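Local coordinates for protein ribulose-1,5-bisphosphate carboxylase/oxygenase large subunit (Rhodopseudomonas palustris, PDB 3QFW) that is a RuBisCO-like protein that probably binds magnesium and belongs to the ribulose-bisphosphate carboxylase family of lyases, at residues B[12-17]-B[94-99]; B[24-29]-B[52-57]. One frame throughout, in Å; residues are numbered along the deposited sequence.

Contact 1: B[12-17]-B[94-99]; sequences YHIASD and QPDIAL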
# COMPACT_ATOMS: atom_id res chain seq x y z
N TYR B 12 1.60 18.77 5.14
CA TYR B 12 0.59 17.94 5.80
C TYR B 12 -0.57 18.78 6.29
O TYR B 12 -0.40 19.94 6.66
CB TYR B 12 1.19 17.20 7.01
CG TYR B 12 2.41 16.37 6.69
CD1 TYR B 12 3.66 16.97 6.60
CD2 TYR B 12 2.31 15.01 6.45
CE1 TYR B 12 4.78 16.23 6.29
CE2 TYR B 12 3.42 14.26 6.15
CZ TYR B 12 4.66 14.87 6.07
OH TYR B 12 5.79 14.14 5.77
N HIS B 13 -1.74 18.18 6.32
CA HIS B 13 -2.91 18.84 6.87
C HIS B 13 -3.29 18.16 8.17
O HIS B 13 -3.46 16.94 8.22
CB HIS B 13 -4.08 18.81 5.87
CG HIS B 13 -3.88 19.71 4.70
ND1 HIS B 13 -4.80 19.82 3.68
CD2 HIS B 13 -2.87 20.55 4.38
CE1 HIS B 13 -4.36 20.68 2.78
NE2 HIS B 13 -3.19 21.14 3.18
N ILE B 14 -3.40 18.96 9.22
CA ILE B 14 -3.57 18.41 10.56
C ILE B 14 -4.81 18.96 11.25
O ILE B 14 -5.04 20.17 11.27
CB ILE B 14 -2.35 18.71 11.44
CG1 ILE B 14 -1.08 18.12 10.81
CG2 ILE B 14 -2.56 18.17 12.85
CD1 ILE B 14 0.19 18.48 11.57
N ALA B 15 -5.61 18.05 11.80
CA ALA B 15 -6.71 18.42 12.67
C ALA B 15 -6.18 18.64 14.08
O ALA B 15 -5.77 17.69 14.76
CB ALA B 15 -7.77 17.32 12.68
N SER B 16 -6.19 19.89 14.52
CA SER B 16 -5.64 20.21 15.84
C SER B 16 -6.15 21.54 16.38
O SER B 16 -6.78 22.32 15.67
CB SER B 16 -4.11 20.22 15.78
OG SER B 16 -3.56 20.84 16.93
N ASP B 17 -5.89 21.77 17.66
CA ASP B 17 -6.24 23.02 18.33
C ASP B 17 -5.13 24.03 18.10
O ASP B 17 -4.09 23.69 17.54
CB ASP B 17 -6.41 22.78 19.83
CG ASP B 17 -7.81 23.10 20.32
OD1 ASP B 17 -8.33 24.18 19.96
OD2 ASP B 17 -8.39 22.27 21.06
N GLN B 94 -1.64 7.69 12.11
CA GLN B 94 -2.33 8.69 12.92
C GLN B 94 -3.64 9.08 12.24
O GLN B 94 -3.72 9.04 11.02
CB GLN B 94 -1.45 9.93 13.11
CG GLN B 94 -0.13 9.66 13.83
CD GLN B 94 -0.28 9.64 15.33
OE1 GLN B 94 -1.38 9.41 15.85
NE2 GLN B 94 0.82 9.88 16.04
N PRO B 95 -4.66 9.44 13.03
CA PRO B 95 -5.98 9.78 12.50
C PRO B 95 -6.18 11.28 12.22
O PRO B 95 -7.18 11.65 11.63
CB PRO B 95 -6.91 9.36 13.65
CG PRO B 95 -6.10 9.64 14.86
CD PRO B 95 -4.67 9.30 14.50
N ASP B 96 -5.23 12.11 12.65
CA ASP B 96 -5.40 13.55 12.58
C ASP B 96 -4.55 14.22 11.49
O ASP B 96 -4.39 15.43 11.47
CB ASP B 96 -5.10 14.18 13.94
CG ASP B 96 -3.66 13.95 14.39
OD1 ASP B 96 -2.96 13.14 13.74
OD2 ASP B 96 -3.23 14.58 15.38
N ILE B 97 -4.03 13.42 10.57
CA ILE B 97 -3.08 13.94 9.60
C ILE B 97 -3.29 13.38 8.20
O ILE B 97 -3.66 12.22 8.03
CB ILE B 97 -1.62 13.68 10.04
CG1 ILE B 97 -0.63 14.29 9.04
CG2 ILE B 97 -1.37 12.19 10.21
CD1 ILE B 97 0.82 14.19 9.48
N ALA B 98 -3.07 14.23 7.20
CA ALA B 98 -3.08 13.82 5.81
C ALA B 98 -1.87 14.42 5.13
O ALA B 98 -1.48 15.55 5.44
CB ALA B 98 -4.36 14.29 5.12
N LEU B 99 -1.25 13.67 4.23
CA LEU B 99 -0.16 14.20 3.43
C LEU B 99 -0.77 14.90 2.21
O LEU B 99 -1.43 14.24 1.42
CB LEU B 99 0.75 13.06 2.98
CG LEU B 99 1.84 13.49 2.00
CD1 LEU B 99 2.82 14.43 2.69
CD2 LEU B 99 2.56 12.29 1.39

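Contact 2: B[24-29]-B[52-57]; sequences RALALA and GRVEDV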
# COMPACT_ATOMS: atom_id res chain seq x y z
N ARG B 24 2.13 19.56 18.09
CA ARG B 24 1.81 18.53 17.12
C ARG B 24 2.72 18.63 15.89
O ARG B 24 3.19 17.62 15.37
CB ARG B 24 0.35 18.63 16.68
CG ARG B 24 -0.06 17.54 15.71
CD ARG B 24 0.06 16.16 16.36
NE ARG B 24 -0.33 15.11 15.43
CZ ARG B 24 0.47 14.57 14.52
NH1 ARG B 24 1.73 14.98 14.41
NH2 ARG B 24 0.02 13.61 13.71
N ALA B 25 2.99 19.84 15.44
CA ALA B 25 3.83 20.01 14.26
C ALA B 25 5.25 19.52 14.51
O ALA B 25 5.84 18.86 13.66
CB ALA B 25 3.82 21.46 13.78
N LEU B 26 5.79 19.81 15.69
CA LEU B 26 7.14 19.37 16.02
C LEU B 26 7.19 17.85 16.09
O LEU B 26 8.11 17.22 15.57
CB LEU B 26 7.58 19.95 17.37
CG LEU B 26 9.09 19.96 17.60
CD1 LEU B 26 9.75 20.99 16.70
CD2 LEU B 26 9.41 20.25 19.06
N ALA B 27 6.19 17.27 16.74
CA ALA B 27 6.11 15.82 16.88
C ALA B 27 6.06 15.15 15.50
O ALA B 27 6.65 14.08 15.29
CB ALA B 27 4.89 15.43 17.72
N LEU B 28 5.35 15.79 14.58
CA LEU B 28 5.29 15.33 13.19
C LEU B 28 6.67 15.37 12.55
O LEU B 28 7.08 14.41 11.88
CB LEU B 28 4.30 16.18 12.39
CG LEU B 28 4.43 16.13 10.87
CD1 LEU B 28 4.23 14.71 10.35
CD2 LEU B 28 3.46 17.09 10.21
N ALA B 29 7.39 16.47 12.74
CA ALA B 29 8.74 16.58 12.19
C ALA B 29 9.63 15.43 12.66
O ALA B 29 10.38 14.85 11.86
CB ALA B 29 9.37 17.92 12.57
N GLY B 52 13.71 16.52 11.20
CA GLY B 52 12.88 17.32 10.30
C GLY B 52 12.65 18.70 10.87
O GLY B 52 12.55 18.89 12.08
N ARG B 53 12.57 19.70 9.98
CA ARG B 53 12.30 21.06 10.41
C ARG B 53 10.86 21.42 10.14
O ARG B 53 10.33 21.12 9.07
CB ARG B 53 13.20 22.05 9.66
CG ARG B 53 14.69 21.81 9.84
CD ARG B 53 15.52 22.95 9.24
NE ARG B 53 15.36 23.07 7.80
CZ ARG B 53 16.09 23.87 7.03
NH1 ARG B 53 17.03 24.63 7.57
NH2 ARG B 53 15.87 23.92 5.72
N VAL B 54 10.22 22.09 11.10
CA VAL B 54 8.93 22.71 10.83
C VAL B 54 9.18 24.05 10.13
O VAL B 54 9.57 25.03 10.76
CB VAL B 54 8.12 22.94 12.13
CG1 VAL B 54 6.79 23.63 11.83
CG2 VAL B 54 7.90 21.62 12.87
N GLU B 55 8.99 24.06 8.81
CA GLU B 55 9.23 25.26 8.02
C GLU B 55 8.13 26.29 8.24
O GLU B 55 8.38 27.49 8.26
CB GLU B 55 9.31 24.91 6.53
CG GLU B 55 10.54 24.12 6.14
CD GLU B 55 11.73 25.00 5.85
OE1 GLU B 55 12.47 25.34 6.80
OE2 GLU B 55 11.92 25.36 4.66
N ASP B 56 6.90 25.80 8.40
CA ASP B 56 5.76 26.70 8.50
C ASP B 56 4.52 26.04 9.10
O ASP B 56 4.30 24.84 8.95
CB ASP B 56 5.40 27.25 7.12
CG ASP B 56 4.42 28.40 7.19
OD1 ASP B 56 4.75 29.42 7.84
OD2 ASP B 56 3.31 28.29 6.62
N VAL B 57 3.72 26.86 9.77
CA VAL B 57 2.41 26.44 10.24
C VAL B 57 1.37 27.51 9.88
O VAL B 57 1.51 28.67 10.28
CB VAL B 57 2.40 26.21 11.76
CG1 VAL B 57 1.06 25.66 12.20
CG2 VAL B 57 3.53 25.27 12.16

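Contact 1: B[12-17]-B[94-99]
Y12 and L99 meet where strand 8-15 pairs with the short strand 97-98, in the antiparallel sheet of the N-terminal alpha/beta domain of the RuBisCO fold. CD1 of L99 sits over one face of the Y12 ring, 3.9 Å from its centroid, in a CH-pi contact. CD1 of I97 reaches the same ring obliquely, 3.5 Å from CD2 of Y12. The I97 chain is fully extended; CG1 is anti to the backbone N (chi1 -177°), and CD1 continues outward to the ring. The hydroxyl of Y12 is hydrogen-bonded to the carbonyl O of L87. An alanine at Y12 would probably open a gap beside CD1 of I97 and CD1 of L99 and leave the carbonyl O of L87 without its hydroxyl mate. I14 and I97 form a non-hydrogen-bonded pair, and their CG1 atoms lie 4.2 Å apart on the face packed by L28 of helix 18-31. H13 and A98 point to the opposite face. They are a hydrogen-bonded pair, with H13 N 2.8 Å from A98 O and A98 N 2.9 Å from H13 O. At the far end A15 N donates to D96 O over 2.9 Å, the donor tilted 21° from the carbonyl plane.

Contact 2: B[24-29]-B[52-57]
Helix 24-29 and strand 53-57 pass 7.7 Å apart at an angle of 130° between their directions, and the backbones come nearest where A29 CA lies 4.6 Å from G52 CA. No hydrogen bond joins the two segments, and the contact is made by apolar side chains, some of them resting on backbone carbonyls. V54 is the main side chain on the strand. Its CG1 is anti to the backbone N (chi1 178°), and CG2 lies beside that N. CG2 of V54 comes down on the helix backbone, 3.5 Å from the carbonyl O of A25. That oxygen also accepts the helix bond from A29 N. The same methyl meets CB of A29 at 4.0 Å. It also touches CA of L26, while the end of the L26 side chain approaches it more loosely through CD1. The other branch, CG1, lies 4.2 Å from CB of A25. Here the helix packs on one face of the antiparallel sheet in the N-terminal domain of the RuBisCO fold. V57 joins V54 on that face, and its CG2 is 4.2 Å from CB of A25. The two valines are three residues apart, yet both point toward the helix. A classic beta bulge, with E55 and D56 both opposite R68 of strand 64-71, accounts for this by breaking the usual alternation. R53 points away from the helix. At G52 the start of the segment lies close against the helix; a CB there would point at the helix and clash with the carbonyl O of A29. CB of A29 itself rests 3.4 Å from O of G52.

Overall arrangement
Contacts 1 and 2 belong to the same antiparallel sheet, with centres 12 Å apart. Helix 18-31, which follows strand 8-15 in the chain, supplies one side of contact 2 and also reaches contact 1. Its L28 has CD1 3.6 Å from CD1 of I97 and CD2 3.6 Å from CD1 of Y12. R24 adds a salt bridge, its NE 2.9 Å from OD2 of D96. Strand 64-71 pairs with both strands 8-15 and 53-59. Contact 1 also borders the dimer interface, since Q94 and P95 pack on F290 and A291 of the second subunit. Both contacts lie outside the barrel, whose mouth in RuBisCO relatives holds the active site, completed by the partner subunit's N-terminal domain.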